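Local coordinates for protein probable glutathione S-transferase (Bordetella bronchiseptica RB50, PDB 3H1N) that probably transfers glutathione to electrophilic substrates, as a member of the dimeric glutathione S-transferase family, at residues 64-69 and 74-79; 100-105 and 109-114; 155-160 and 200-205; 173-178 and 182-187; 190-195 and 211-216. All coordinates share one frame; numbering follows the deposited sequence.

Interaction 1. Residues 64-69 and 74-79; sequences RRRRDT and PPYLVA
R66 and V78 approach from opposite directions, the flat guanidinium of one against the two methyls of the other. V78 CG2 lies over one face of that group, displaced toward its rim, and is 3.5 Å from R66 NH1. V78 CG1 reaches the other terminal nitrogen, with R66 NH2 at 3.5 Å. The Y76 ring is turned obliquely to the guanidinium, their planes 63° apart. Its CE2 is 4.1 Å from R66 CD, so it meets the aliphatic part of the arginine. Bends at chi2 (89°) and chi3 bring the R66 guanidinium against the V78 methyls. Strand 76-79 follows the cis peptide bond before P75. A cis-proline at this place is a hallmark of the thioredoxin-like N-terminal domain of glutathione transferases. W25 of the adjoining strand 22-25 also meets the Y76 ring. R66 is the centre of an inverse gamma turn just beyond helix 59-65. The polar ends share D62 of that helix: R66 NH1 forms a salt bridge with D62 OD2, and Y76 OH hydrogen-bonds to the same oxygen.

Interaction 2. Residues 100-105 and 109-114; sequences LAPPDR and LWVNQL
V111 faces P102 with its chi1 at 172°, which sets CG1 anti to the backbone N and CG2 anti to the carbonyl carbon. CG2 is the branch that touches the proline: V111 CG2 lies 3.5 Å from P102 CD and 4.1 Å from P102 CG. The valine and the pyrrolidine ring meet at a slant. V111 CG1 makes the longer contact, 4.3 Å from A101 CB. Two residues earlier, L109 lies beside R105, both side chains pointing the same way, with R105 CG 3.9 Å from L109 CD1. R105 O accepts from L109 N at 3.0 Å, with a nearly straight N-H...O angle of 169°. The charged end of R105 forms a salt bridge with D80 of the second subunit. D104 is the N-cap of helix 105-127, and its OD2 accepts from G107 N. N112 and the carbonyl of L109 bond to N89 on helix 87-97 of the second subunit. The contact folds loop 100-105 back on the helix it leads into, and Y183 of helix 183-198 touches both A101 and V111.

Interaction 3. Residues 155-160 and 200-205; sequences TRMPKF and PRRMRT
M157 and M203, both selenomethionines, meet end to middle: M157 CE lies 3.6 Å from M203 SE. M157 runs out from its helix almost straight, with chi2 at 175°, and bends only at chi3 to turn its methyl. M203 folds instead at both chi2 and chi3, so its selenium is presented to that methyl, the two chains slanting across each other. R202 passes M157 in the opposite direction, and M157 CE is also 3.9 Å from R202 CG. The helices belong to the all-helical C-terminal domain of the glutathione transferase fold. The axes of segments 155-160 and 200-205 come within 11.5 Å and cross at -49°; four residues, M157, P158, R202 and M203, make the contact. R202 turns at chi2 (61°), which lifts its guanidinium beside P158, where R202 NH2 lies 3.7 Å from P158 CG. P158 also marks a kink, since its nitrogen has no bond to the preceding turn. At the polar end of R202, NE donates to R153 O and NH1 to O of the C-terminal A252.

Interaction 4. Residues 173-178 and 182-187; sequences GWLTDM and SYADLS
L175 and D185 bring the two backbones nearest, CA to CA 6.2 Å, where the irregular loop 173-178 runs past the first turn of helix 183-198. That turn opens with an N-capping box formed by S182 and D185, a Ser-x-x-Asp motif well known in this family at the start of the corresponding helix. D185 OD2 takes the S182 end: S182 N donates to it at 2.8 Å on its anti side, and S182 OG donates from above the carboxylate plane. D185 OD1 turns to the loop and accepts from L175 N at 2.8 Å through its syn lone pair. These bonds fix the rotation of the buried carboxylate. W174 brings its ring edge to the acid, with CE3 3.6 Å from D185 OD1 and the two planes 70° apart. L175 CD1 packs 3.9 Å from A184 CB, and M178 SE lies 4.0 Å from S182 CB. T176 OG1 accepts from M178 N in an ST turn. The same hydroxyl donates to a water, its OG1 2.6 Å from the water oxygen, which in turn donates to D185 OD2.

Interaction 5. Residues 190-195 and 211-216; sequences HVVEGL and PRLMAL
V192 and L213 form the more buried part of this contact, reaching toward each other tip to tip. V192 CG2 lies 3.9 Å from L213 CD1 and 4.2 Å from L213 CG. The leucine has its CG anti to the backbone N (chi1 177°), which points CG toward the valine, with CD1 making the contact. M161 of helix 142-167 and L188 of the valine's own helix also touch L213. The other branch of the valine meets M214, which is partly exposed; M203 also packs on that branch. V192 CG1 is 4.0 Å from the selenium of M214, atom SE, and 4.1 Å from M214 CE. This selenomethionine crosses the valine at a slant after bending at chi2 and chi3. E193, next to the valine, is also partly exposed, and its OE2 hydrogen-bonds to H217 NE2 on helix 211-221. No hydrogen bond joins the segments themselves. V192 is the one residue of 190-195 that touches 211-216. Such apolar helix-to-helix packing belongs to the all-helical C-terminal domain of glutathione transferases.

In the fold
Interaction 1 lies apart, in the thioredoxin-like domain; the other four lie among the helices. Interactions 1 and 3 are partly buried; 2, 4 and 5 are buried. Helix 183-198 serves both 4 and 5, whose segments meet where L216 packs on W174 and D185. Interactions 2 and 4 touch through two probable hydrogen bonds, W110 NE1 to L175 O and Y183 N to L100 O. M203 links 3 to 5 by packing on V192 and L195. The chemistry changes with place: an arginine and methyls at 1, proline, alanine and valine at 2, selenomethionines with an arginine at 3, a buried carboxylate at 4, apolar side chains with one selenium at 5. Segments of 1, 2 and 3 meet the second subunit; those of 4 and 5 do not.

Interaction 1. Residues 64-69 and 74-79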
# COMPACT_ATOMS: atom_id res chain seq x y z
N ARG B 64 2.48 1.27 22.44
CA ARG B 64 1.29 1.31 23.31
C ARG B 64 0.85 2.71 23.71
O ARG B 64 -0.35 2.97 23.86
CB ARG B 64 1.53 0.54 24.61
CG ARG B 64 1.69 -0.93 24.46
CD ARG B 64 1.80 -1.58 25.83
NE ARG B 64 2.65 -2.76 25.78
CZ ARG B 64 3.77 -2.93 26.47
NH1 ARG B 64 4.18 -1.99 27.32
NH2 ARG B 64 4.46 -4.05 26.34
N ARG B 65 1.83 3.59 23.92
CA ARG B 65 1.56 4.94 24.41
C ARG B 65 1.14 5.88 23.28
O ARG B 65 0.58 6.94 23.52
CB ARG B 65 2.77 5.51 25.17
CG ARG B 65 4.10 4.92 24.76
CD ARG B 65 5.22 5.94 24.80
NE ARG B 65 4.80 7.22 24.24
CZ ARG B 65 5.63 8.15 23.79
NH1 ARG B 65 5.16 9.29 23.31
NH2 ARG B 65 6.94 7.94 23.82
N ARG B 66 1.42 5.46 22.05
CA ARG B 66 1.16 6.25 20.85
C ARG B 66 -0.33 6.34 20.57
O ARG B 66 -0.86 5.54 19.81
CB ARG B 66 1.86 5.57 19.67
CG ARG B 66 2.79 6.48 18.94
CD ARG B 66 4.19 6.45 19.54
NE ARG B 66 4.62 7.82 19.76
CZ ARG B 66 5.85 8.21 20.07
NH1 ARG B 66 6.84 7.32 20.17
NH2 ARG B 66 6.10 9.50 20.26
N ARG B 67 -0.99 7.33 21.17
CA ARG B 67 -2.45 7.35 21.23
C ARG B 67 -3.23 8.27 20.28
O ARG B 67 -4.35 7.93 19.90
CB ARG B 67 -2.92 7.55 22.68
CG ARG B 67 -2.76 6.31 23.55
CD ARG B 67 -3.92 5.34 23.35
NE ARG B 67 -4.38 4.81 24.64
CZ ARG B 67 -5.56 4.24 24.85
NH1 ARG B 67 -5.87 3.80 26.07
NH2 ARG B 67 -6.44 4.11 23.87
N ASP B 68 -2.68 9.42 19.90
CA ASP B 68 -3.38 10.34 18.99
C ASP B 68 -3.43 9.81 17.55
O ASP B 68 -4.50 9.75 16.94
CB ASP B 68 -2.78 11.75 19.03
CG ASP B 68 -3.58 12.71 19.91
OD1 ASP B 68 -4.04 12.30 21.00
OD2 ASP B 68 -3.73 13.89 19.51
N THR B 69 -2.27 9.42 17.01
CA THR B 69 -2.18 8.78 15.69
C THR B 69 -1.40 7.45 15.82
O THR B 69 -0.22 7.36 15.46
CB THR B 69 -1.52 9.68 14.63
OG1 THR B 69 -0.24 10.11 15.10
CG2 THR B 69 -2.37 10.93 14.34
N PRO B 74 4.91 -1.53 13.03
CA PRO B 74 6.17 -0.94 12.59
C PRO B 74 6.34 -1.13 11.08
O PRO B 74 5.82 -2.09 10.52
CB PRO B 74 7.23 -1.77 13.33
CG PRO B 74 6.54 -2.32 14.51
CD PRO B 74 5.14 -2.61 14.02
N PRO B 75 7.10 -0.24 10.42
CA PRO B 75 7.84 0.90 10.99
C PRO B 75 6.98 2.13 11.25
O PRO B 75 5.93 2.31 10.62
CB PRO B 75 8.86 1.22 9.91
CG PRO B 75 8.14 0.86 8.61
CD PRO B 75 7.35 -0.39 8.96
N TYR B 76 7.42 2.94 12.20
CA TYR B 76 6.87 4.28 12.38
C TYR B 76 8.00 5.27 12.70
O TYR B 76 9.10 4.88 13.15
CB TYR B 76 5.71 4.31 13.40
CG TYR B 76 6.07 3.87 14.80
CD1 TYR B 76 6.07 2.51 15.14
CD2 TYR B 76 6.39 4.80 15.78
CE1 TYR B 76 6.41 2.08 16.44
CE2 TYR B 76 6.73 4.39 17.08
CZ TYR B 76 6.73 3.03 17.40
OH TYR B 76 7.08 2.63 18.67
N LEU B 77 7.76 6.51 12.37
CA LEU B 77 8.69 7.59 12.50
C LEU B 77 8.08 8.68 13.35
O LEU B 77 7.04 9.16 13.08
CB LEU B 77 9.06 8.15 11.12
CG LEU B 77 10.23 9.11 11.06
CD1 LEU B 77 11.50 8.41 11.14
CD2 LEU B 77 10.20 10.02 9.93
N VAL B 78 8.77 9.01 14.40
CA VAL B 78 8.38 10.13 15.25
C VAL B 78 9.24 11.33 14.85
O VAL B 78 10.46 11.33 15.04
CB VAL B 78 8.51 9.80 16.75
CG1 VAL B 78 7.83 10.87 17.60
CG2 VAL B 78 7.86 8.43 17.04
N ALA B 79 8.59 12.33 14.26
CA ALA B 79 9.26 13.45 13.59
C ALA B 79 8.39 14.67 13.74
O ALA B 79 7.20 14.62 13.44
CB ALA B 79 9.44 13.15 12.11

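Interaction 2. Residues 100-105 and 109-114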
# COMPACT_ATOMS: atom_id res chain seq x y z
N LEU B 100 13.20 14.67 -1.19
CA LEU B 100 13.55 13.33 -1.70
C LEU B 100 12.58 12.88 -2.80
O LEU B 100 12.58 11.71 -3.21
CB LEU B 100 13.59 12.30 -0.56
CG LEU B 100 14.39 12.69 0.69
CD1 LEU B 100 14.51 11.51 1.62
CD2 LEU B 100 15.77 13.24 0.31
N ALA B 101 11.74 13.81 -3.23
CA ALA B 101 10.81 13.58 -4.33
C ALA B 101 10.64 14.90 -5.08
O ALA B 101 11.02 15.96 -4.56
CB ALA B 101 9.47 13.09 -3.79
N PRO B 102 10.06 14.85 -6.31
CA PRO B 102 9.94 16.05 -7.13
C PRO B 102 9.18 17.18 -6.41
O PRO B 102 8.40 16.89 -5.49
CB PRO B 102 9.17 15.56 -8.36
CG PRO B 102 9.48 14.10 -8.44
CD PRO B 102 9.57 13.65 -7.01
N PRO B 103 9.42 18.45 -6.80
CA PRO B 103 8.76 19.57 -6.13
C PRO B 103 7.31 19.75 -6.58
O PRO B 103 6.54 20.43 -5.91
CB PRO B 103 9.62 20.78 -6.53
CG PRO B 103 10.32 20.38 -7.78
CD PRO B 103 10.48 18.89 -7.73
N ASP B 104 6.95 19.14 -7.71
CA ASP B 104 5.65 19.34 -8.32
C ASP B 104 4.67 18.24 -7.94
O ASP B 104 5.08 17.12 -7.60
CB ASP B 104 5.80 19.40 -9.84
CG ASP B 104 6.34 18.11 -10.43
OD1 ASP B 104 7.51 17.76 -10.14
OD2 ASP B 104 5.59 17.44 -11.16
N ARG B 105 3.39 18.57 -8.05
CA ARG B 105 2.30 17.67 -7.66
C ARG B 105 2.34 16.35 -8.43
O ARG B 105 2.29 15.27 -7.82
CB ARG B 105 0.95 18.37 -7.90
CG ARG B 105 -0.27 17.50 -7.63
CD ARG B 105 -1.55 18.32 -7.76
NE ARG B 105 -1.83 18.66 -9.15
CZ ARG B 105 -2.94 19.29 -9.54
NH1 ARG B 105 -3.85 19.64 -8.65
NH2 ARG B 105 -3.13 19.58 -10.82
N LEU B 109 2.98 12.52 -6.87
CA LEU B 109 2.01 11.45 -7.06
C LEU B 109 2.62 10.25 -7.79
O LEU B 109 2.31 9.10 -7.46
CB LEU B 109 0.77 11.96 -7.81
CG LEU B 109 -0.08 12.97 -7.04
CD1 LEU B 109 -1.10 13.65 -7.93
CD2 LEU B 109 -0.74 12.32 -5.82
N TRP B 110 3.48 10.53 -8.77
CA TRP B 110 4.18 9.49 -9.53
C TRP B 110 5.12 8.70 -8.63
O TRP B 110 5.10 7.47 -8.65
CB TRP B 110 4.91 10.11 -10.74
CG TRP B 110 5.84 9.20 -11.54
CD1 TRP B 110 7.16 9.46 -11.85
CD2 TRP B 110 5.52 7.94 -12.15
NE1 TRP B 110 7.67 8.43 -12.61
CE2 TRP B 110 6.69 7.49 -12.81
CE3 TRP B 110 4.37 7.14 -12.19
CZ2 TRP B 110 6.74 6.26 -13.50
CZ3 TRP B 110 4.41 5.93 -12.88
CH2 TRP B 110 5.59 5.50 -13.53
N VAL B 111 5.92 9.40 -7.84
CA VAL B 111 6.81 8.74 -6.89
C VAL B 111 6.02 7.92 -5.85
O VAL B 111 6.43 6.80 -5.52
CB VAL B 111 7.82 9.74 -6.24
CG1 VAL B 111 8.62 9.09 -5.10
CG2 VAL B 111 8.79 10.24 -7.30
N ASN B 112 4.92 8.47 -5.37
CA ASN B 112 4.08 7.77 -4.39
C ASN B 112 3.52 6.46 -4.97
O ASN B 112 3.60 5.42 -4.31
CB ASN B 112 2.94 8.68 -3.89
CG ASN B 112 2.18 8.08 -2.71
OD1 ASN B 112 2.79 7.57 -1.76
ND2 ASN B 112 0.84 8.14 -2.75
N GLN B 113 3.01 6.49 -6.20
CA GLN B 113 2.50 5.25 -6.78
C GLN B 113 3.60 4.24 -7.09
O GLN B 113 3.39 3.05 -6.92
CB GLN B 113 1.57 5.47 -7.97
CG GLN B 113 2.20 5.84 -9.28
CD GLN B 113 1.16 5.93 -10.39
OE1 GLN B 113 0.28 6.77 -10.35
NE2 GLN B 113 1.25 5.04 -11.37
N LEU B 114 4.76 4.72 -7.51
CA LEU B 114 5.91 3.84 -7.70
C LEU B 114 6.27 3.15 -6.39
O LEU B 114 6.48 1.93 -6.35
CB LEU B 114 7.11 4.61 -8.24
CG LEU B 114 7.12 4.96 -9.74
CD1 LEU B 114 8.23 5.98 -10.04
CD2 LEU B 114 7.27 3.70 -10.63

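Interaction 3. Residues 155-160 and 200-205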
# COMPACT_ATOMS: atom_id res chain seq x y z
N THR B 155 5.05 -15.49 -13.19
CA THR B 155 4.27 -14.36 -13.69
C THR B 155 4.53 -13.03 -12.98
O THR B 155 4.59 -11.99 -13.63
CB THR B 155 2.75 -14.66 -13.69
OG1 THR B 155 2.26 -14.63 -12.35
CG2 THR B 155 2.45 -16.01 -14.30
N ARG B 156 4.69 -13.05 -11.67
CA ARG B 156 4.70 -11.81 -10.87
C ARG B 156 6.01 -11.05 -10.98
O ARG B 156 6.02 -9.86 -11.32
CB ARG B 156 4.38 -12.10 -9.40
CG ARG B 156 3.04 -12.80 -9.18
CD ARG B 156 1.87 -12.02 -9.78
NE ARG B 156 1.61 -10.77 -9.06
CZ ARG B 156 0.86 -9.77 -9.52
NH1 ARG B 156 0.32 -9.84 -10.74
NH2 ARG B 156 0.70 -8.67 -8.80
N MSE B 157 7.11 -11.74 -10.72
CA MSE B 157 8.44 -11.13 -10.80
C MSE B 157 8.70 -10.46 -12.16
O MSE B 157 9.08 -9.29 -12.20
CB MSE B 157 9.55 -12.13 -10.44
CG MSE B 157 9.66 -12.38 -8.94
SE MSE B 157 10.96 -13.75 -8.46
CE MSE B 157 12.56 -12.95 -9.18
N PRO B 158 8.46 -11.18 -13.28
CA PRO B 158 8.66 -10.48 -14.56
C PRO B 158 7.68 -9.32 -14.80
O PRO B 158 8.05 -8.34 -15.45
CB PRO B 158 8.48 -11.57 -15.62
CG PRO B 158 8.41 -12.85 -14.93
CD PRO B 158 8.33 -12.64 -13.45
N LYS B 159 6.45 -9.42 -14.32
CA LYS B 159 5.50 -8.33 -14.52
C LYS B 159 5.95 -7.02 -13.83
O LYS B 159 5.96 -5.96 -14.45
CB LYS B 159 4.08 -8.69 -14.08
CG LYS B 159 3.10 -7.57 -14.35
CD LYS B 159 1.68 -7.97 -14.01
CE LYS B 159 0.69 -6.94 -14.55
NZ LYS B 159 -0.70 -7.43 -14.35
N PHE B 160 6.27 -7.11 -12.55
CA PHE B 160 6.83 -5.98 -11.81
C PHE B 160 8.13 -5.47 -12.42
O PHE B 160 8.30 -4.27 -12.56
CB PHE B 160 7.08 -6.38 -10.36
CG PHE B 160 5.85 -6.42 -9.52
CD1 PHE B 160 5.22 -5.23 -9.12
CD2 PHE B 160 5.33 -7.63 -9.09
CE1 PHE B 160 4.11 -5.25 -8.31
CE2 PHE B 160 4.18 -7.67 -8.28
CZ PHE B 160 3.57 -6.48 -7.90
N PRO B 200 17.99 -16.18 -6.45
CA PRO B 200 19.18 -15.99 -7.30
C PRO B 200 19.11 -16.74 -8.64
O PRO B 200 19.53 -16.19 -9.67
CB PRO B 200 20.33 -16.48 -6.42
CG PRO B 200 19.69 -17.41 -5.46
CD PRO B 200 18.35 -16.79 -5.16
N ARG B 201 18.55 -17.94 -8.65
CA ARG B 201 18.40 -18.71 -9.89
C ARG B 201 17.43 -18.04 -10.86
O ARG B 201 17.75 -17.89 -12.04
CB ARG B 201 18.01 -20.17 -9.63
CG ARG B 201 19.16 -21.01 -9.05
CD ARG B 201 18.74 -22.45 -8.73
NE ARG B 201 18.22 -23.15 -9.90
CZ ARG B 201 17.14 -23.93 -9.89
NH1 ARG B 201 16.46 -24.13 -8.76
NH2 ARG B 201 16.73 -24.52 -11.01
N ARG B 202 16.25 -17.63 -10.37
CA ARG B 202 15.30 -16.92 -11.24
C ARG B 202 15.84 -15.58 -11.74
O ARG B 202 15.61 -15.20 -12.89
CB ARG B 202 13.93 -16.74 -10.56
CG ARG B 202 12.85 -16.08 -11.45
CD ARG B 202 12.55 -16.91 -12.72
NE ARG B 202 11.35 -16.44 -13.42
CZ ARG B 202 11.07 -16.69 -14.70
NH1 ARG B 202 11.92 -17.38 -15.46
NH2 ARG B 202 9.95 -16.23 -15.24
N MSE B 203 16.61 -14.89 -10.89
CA MSE B 203 17.18 -13.60 -11.28
C MSE B 203 18.26 -13.80 -12.34
O MSE B 203 18.41 -12.97 -13.24
CB MSE B 203 17.73 -12.83 -10.05
CG MSE B 203 16.63 -12.28 -9.12
SE MSE B 203 15.46 -10.96 -9.95
CE MSE B 203 16.59 -9.39 -9.62
N ARG B 204 18.98 -14.92 -12.24
CA ARG B 204 19.93 -15.29 -13.29
C ARG B 204 19.26 -15.35 -14.67
O ARG B 204 19.84 -14.90 -15.66
CB ARG B 204 20.64 -16.59 -12.94
CG ARG B 204 21.86 -16.87 -13.76
CD ARG B 204 22.94 -17.53 -12.89
NE ARG B 204 22.47 -18.77 -12.27
CZ ARG B 204 22.39 -19.00 -10.95
NH1 ARG B 204 22.75 -18.07 -10.07
NH2 ARG B 204 21.96 -20.18 -10.53
N THR B 205 18.04 -15.88 -14.73
CA THR B 205 17.25 -15.93 -15.97
C THR B 205 16.79 -14.53 -16.42
O THR B 205 16.85 -14.18 -17.61
CB THR B 205 16.01 -16.84 -15.83
OG1 THR B 205 16.43 -18.17 -15.50
CG2 THR B 205 15.17 -16.86 -17.13

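Interaction 4. Residues 173-178 and 182-187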
# COMPACT_ATOMS: atom_id res chain seq x y z
N GLY B 173 18.30 8.62 -16.36
CA GLY B 173 18.70 7.43 -15.62
C GLY B 173 18.05 7.24 -14.25
O GLY B 173 18.58 6.49 -13.42
N TRP B 174 16.92 7.91 -14.02
CA TRP B 174 16.14 7.75 -12.79
C TRP B 174 14.65 7.52 -13.08
O TRP B 174 14.21 7.57 -14.24
CB TRP B 174 16.29 8.97 -11.87
CG TRP B 174 17.69 9.29 -11.40
CD1 TRP B 174 18.43 10.40 -11.73
CD2 TRP B 174 18.51 8.51 -10.52
NE1 TRP B 174 19.66 10.35 -11.11
CE2 TRP B 174 19.73 9.20 -10.36
CE3 TRP B 174 18.33 7.29 -9.85
CZ2 TRP B 174 20.77 8.71 -9.56
CZ3 TRP B 174 19.37 6.80 -9.05
CH2 TRP B 174 20.57 7.51 -8.92
N LEU B 175 13.88 7.28 -12.03
CA LEU B 175 12.45 7.04 -12.16
C LEU B 175 11.65 8.31 -12.46
O LEU B 175 10.51 8.24 -12.95
CB LEU B 175 11.91 6.38 -10.89
CG LEU B 175 12.24 4.89 -10.70
CD1 LEU B 175 11.95 4.46 -9.25
CD2 LEU B 175 11.48 4.01 -11.68
N THR B 176 12.23 9.47 -12.15
CA THR B 176 11.54 10.76 -12.32
C THR B 176 12.31 11.70 -13.23
O THR B 176 13.44 11.41 -13.63
CB THR B 176 11.29 11.46 -10.95
OG1 THR B 176 12.51 12.06 -10.49
CG2 THR B 176 10.80 10.47 -9.92
N ASP B 177 11.70 12.85 -13.54
CA ASP B 177 12.35 13.84 -14.40
C ASP B 177 12.98 14.96 -13.56
O ASP B 177 13.45 15.96 -14.11
CB ASP B 177 11.34 14.41 -15.41
CG ASP B 177 10.57 13.32 -16.15
OD1 ASP B 177 11.18 12.62 -17.00
OD2 ASP B 177 9.36 13.15 -15.88
N MSE B 178 13.02 14.75 -12.24
CA MSE B 178 13.49 15.77 -11.29
C MSE B 178 14.97 16.14 -11.41
O MSE B 178 15.38 17.22 -10.98
CB MSE B 178 13.11 15.40 -9.83
CG MSE B 178 13.98 14.35 -9.16
SE MSE B 178 13.46 13.92 -7.30
CE MSE B 178 13.84 15.69 -6.60
N SER B 182 15.22 9.87 -6.35
CA SER B 182 14.11 10.08 -5.43
C SER B 182 14.08 8.88 -4.47
O SER B 182 14.81 7.90 -4.68
CB SER B 182 12.78 10.15 -6.19
OG SER B 182 12.41 8.85 -6.64
N TYR B 183 13.24 8.92 -3.44
CA TYR B 183 13.20 7.78 -2.53
C TYR B 183 12.71 6.48 -3.19
O TYR B 183 13.11 5.39 -2.77
CB TYR B 183 12.41 8.08 -1.26
CG TYR B 183 10.95 8.37 -1.45
CD1 TYR B 183 10.03 7.34 -1.65
CD2 TYR B 183 10.46 9.67 -1.33
CE1 TYR B 183 8.66 7.60 -1.78
CE2 TYR B 183 9.09 9.94 -1.45
CZ TYR B 183 8.20 8.91 -1.69
OH TYR B 183 6.84 9.16 -1.79
N ALA B 184 11.88 6.60 -4.23
CA ALA B 184 11.44 5.43 -5.00
C ALA B 184 12.61 4.75 -5.74
O ALA B 184 12.62 3.51 -5.89
CB ALA B 184 10.33 5.81 -5.97
N ASP B 185 13.58 5.54 -6.19
CA ASP B 185 14.80 4.96 -6.78
C ASP B 185 15.58 4.13 -5.77
O ASP B 185 16.09 3.04 -6.11
CB ASP B 185 15.71 6.04 -7.40
CG ASP B 185 15.02 6.82 -8.50
OD1 ASP B 185 14.92 6.31 -9.63
OD2 ASP B 185 14.60 7.96 -8.23
N LEU B 186 15.69 4.63 -4.53
CA LEU B 186 16.37 3.86 -3.47
C LEU B 186 15.62 2.58 -3.13
O LEU B 186 16.21 1.52 -2.96
CB LEU B 186 16.55 4.70 -2.20
CG LEU B 186 17.25 6.05 -2.32
CD1 LEU B 186 17.39 6.65 -0.92
CD2 LEU B 186 18.62 5.95 -3.02
N SER B 187 14.30 2.70 -3.05
CA SER B 187 13.45 1.55 -2.78
C SER B 187 13.57 0.50 -3.88
O SER B 187 13.55 -0.71 -3.61
CB SER B 187 12.00 2.02 -2.64
OG SER B 187 11.87 2.86 -1.49
O HOH W 1 14.30 10.38 -9.54

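Interaction 5. Residues 190-195 and 211-216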
# COMPACT_ATOMS: atom_id res chain seq x y z
N HIS B 190 16.58 -1.42 -3.52
CA HIS B 190 16.49 -2.36 -2.41
C HIS B 190 15.66 -3.60 -2.73
O HIS B 190 16.05 -4.72 -2.35
CB HIS B 190 16.01 -1.71 -1.10
CG HIS B 190 16.03 -2.65 0.07
ND1 HIS B 190 17.20 -3.14 0.60
CD2 HIS B 190 15.03 -3.25 0.75
CE1 HIS B 190 16.93 -3.97 1.59
NE2 HIS B 190 15.61 -4.05 1.71
N VAL B 191 14.53 -3.43 -3.40
CA VAL B 191 13.71 -4.58 -3.77
C VAL B 191 14.48 -5.52 -4.74
O VAL B 191 14.36 -6.75 -4.66
CB VAL B 191 12.28 -4.16 -4.26
CG1 VAL B 191 12.29 -3.61 -5.71
CG2 VAL B 191 11.32 -5.32 -4.12
N VAL B 192 15.32 -4.95 -5.61
CA VAL B 192 16.16 -5.77 -6.49
C VAL B 192 17.23 -6.52 -5.67
O VAL B 192 17.51 -7.71 -5.93
CB VAL B 192 16.80 -4.93 -7.65
CG1 VAL B 192 17.82 -5.76 -8.42
CG2 VAL B 192 15.71 -4.41 -8.60
N GLU B 193 17.81 -5.85 -4.67
CA GLU B 193 18.74 -6.53 -3.75
C GLU B 193 18.06 -7.71 -3.08
O GLU B 193 18.66 -8.78 -2.96
CB GLU B 193 19.26 -5.59 -2.65
CG GLU B 193 20.38 -4.68 -3.07
CD GLU B 193 21.65 -5.43 -3.39
OE1 GLU B 193 22.19 -6.13 -2.50
OE2 GLU B 193 22.11 -5.33 -4.54
N GLY B 194 16.84 -7.48 -2.61
CA GLY B 194 16.04 -8.51 -1.95
C GLY B 194 15.76 -9.71 -2.85
O GLY B 194 15.88 -10.85 -2.40
N LEU B 195 15.38 -9.45 -4.10
CA LEU B 195 15.10 -10.51 -5.06
C LEU B 195 16.36 -11.29 -5.45
O LEU B 195 16.32 -12.52 -5.61
CB LEU B 195 14.38 -9.96 -6.30
CG LEU B 195 12.92 -9.51 -6.05
CD1 LEU B 195 12.29 -8.83 -7.28
CD2 LEU B 195 12.04 -10.67 -5.61
N PRO B 211 17.84 -4.04 -18.68
CA PRO B 211 19.11 -3.28 -18.57
C PRO B 211 18.96 -1.93 -17.84
O PRO B 211 19.85 -1.55 -17.08
CB PRO B 211 19.52 -3.08 -20.03
CG PRO B 211 18.22 -3.13 -20.79
CD PRO B 211 17.43 -4.19 -20.09
N ARG B 212 17.85 -1.21 -18.04
CA ARG B 212 17.65 0.07 -17.34
C ARG B 212 17.48 -0.13 -15.84
O ARG B 212 18.09 0.58 -15.04
CB ARG B 212 16.49 0.88 -17.92
CG ARG B 212 16.66 1.32 -19.38
CD ARG B 212 15.61 2.35 -19.78
NE ARG B 212 14.32 1.73 -20.02
CZ ARG B 212 13.92 1.25 -21.19
NH1 ARG B 212 14.72 1.31 -22.25
NH2 ARG B 212 12.72 0.70 -21.31
N LEU B 213 16.68 -1.14 -15.47
CA LEU B 213 16.49 -1.51 -14.07
C LEU B 213 17.80 -1.91 -13.40
O LEU B 213 18.07 -1.51 -12.27
CB LEU B 213 15.47 -2.66 -13.95
CG LEU B 213 15.20 -3.23 -12.55
CD1 LEU B 213 14.63 -2.17 -11.61
CD2 LEU B 213 14.22 -4.40 -12.66
N MSE B 214 18.60 -2.72 -14.07
CA MSE B 214 19.87 -3.15 -13.52
C MSE B 214 20.89 -2.00 -13.48
O MSE B 214 21.72 -1.92 -12.57
CB MSE B 214 20.39 -4.39 -14.24
CG MSE B 214 19.40 -5.59 -14.17
SE MSE B 214 18.63 -5.96 -12.38
CE MSE B 214 20.29 -6.52 -11.56
N ALA B 215 20.82 -1.11 -14.47
CA ALA B 215 21.60 0.12 -14.44
C ALA B 215 21.22 0.97 -13.23
O ALA B 215 22.10 1.50 -12.54
CB ALA B 215 21.45 0.91 -15.73
N LEU B 216 19.92 1.10 -12.97
CA LEU B 216 19.45 1.87 -11.82
C LEU B 216 19.97 1.27 -10.52
O LEU B 216 20.48 1.98 -9.66
CB LEU B 216 17.92 1.96 -11.80
CG LEU B 216 17.50 2.80 -10.58
CD1 LEU B 216 16.73 4.02 -10.96
CD2 LEU B 216 16.81 1.98 -9.50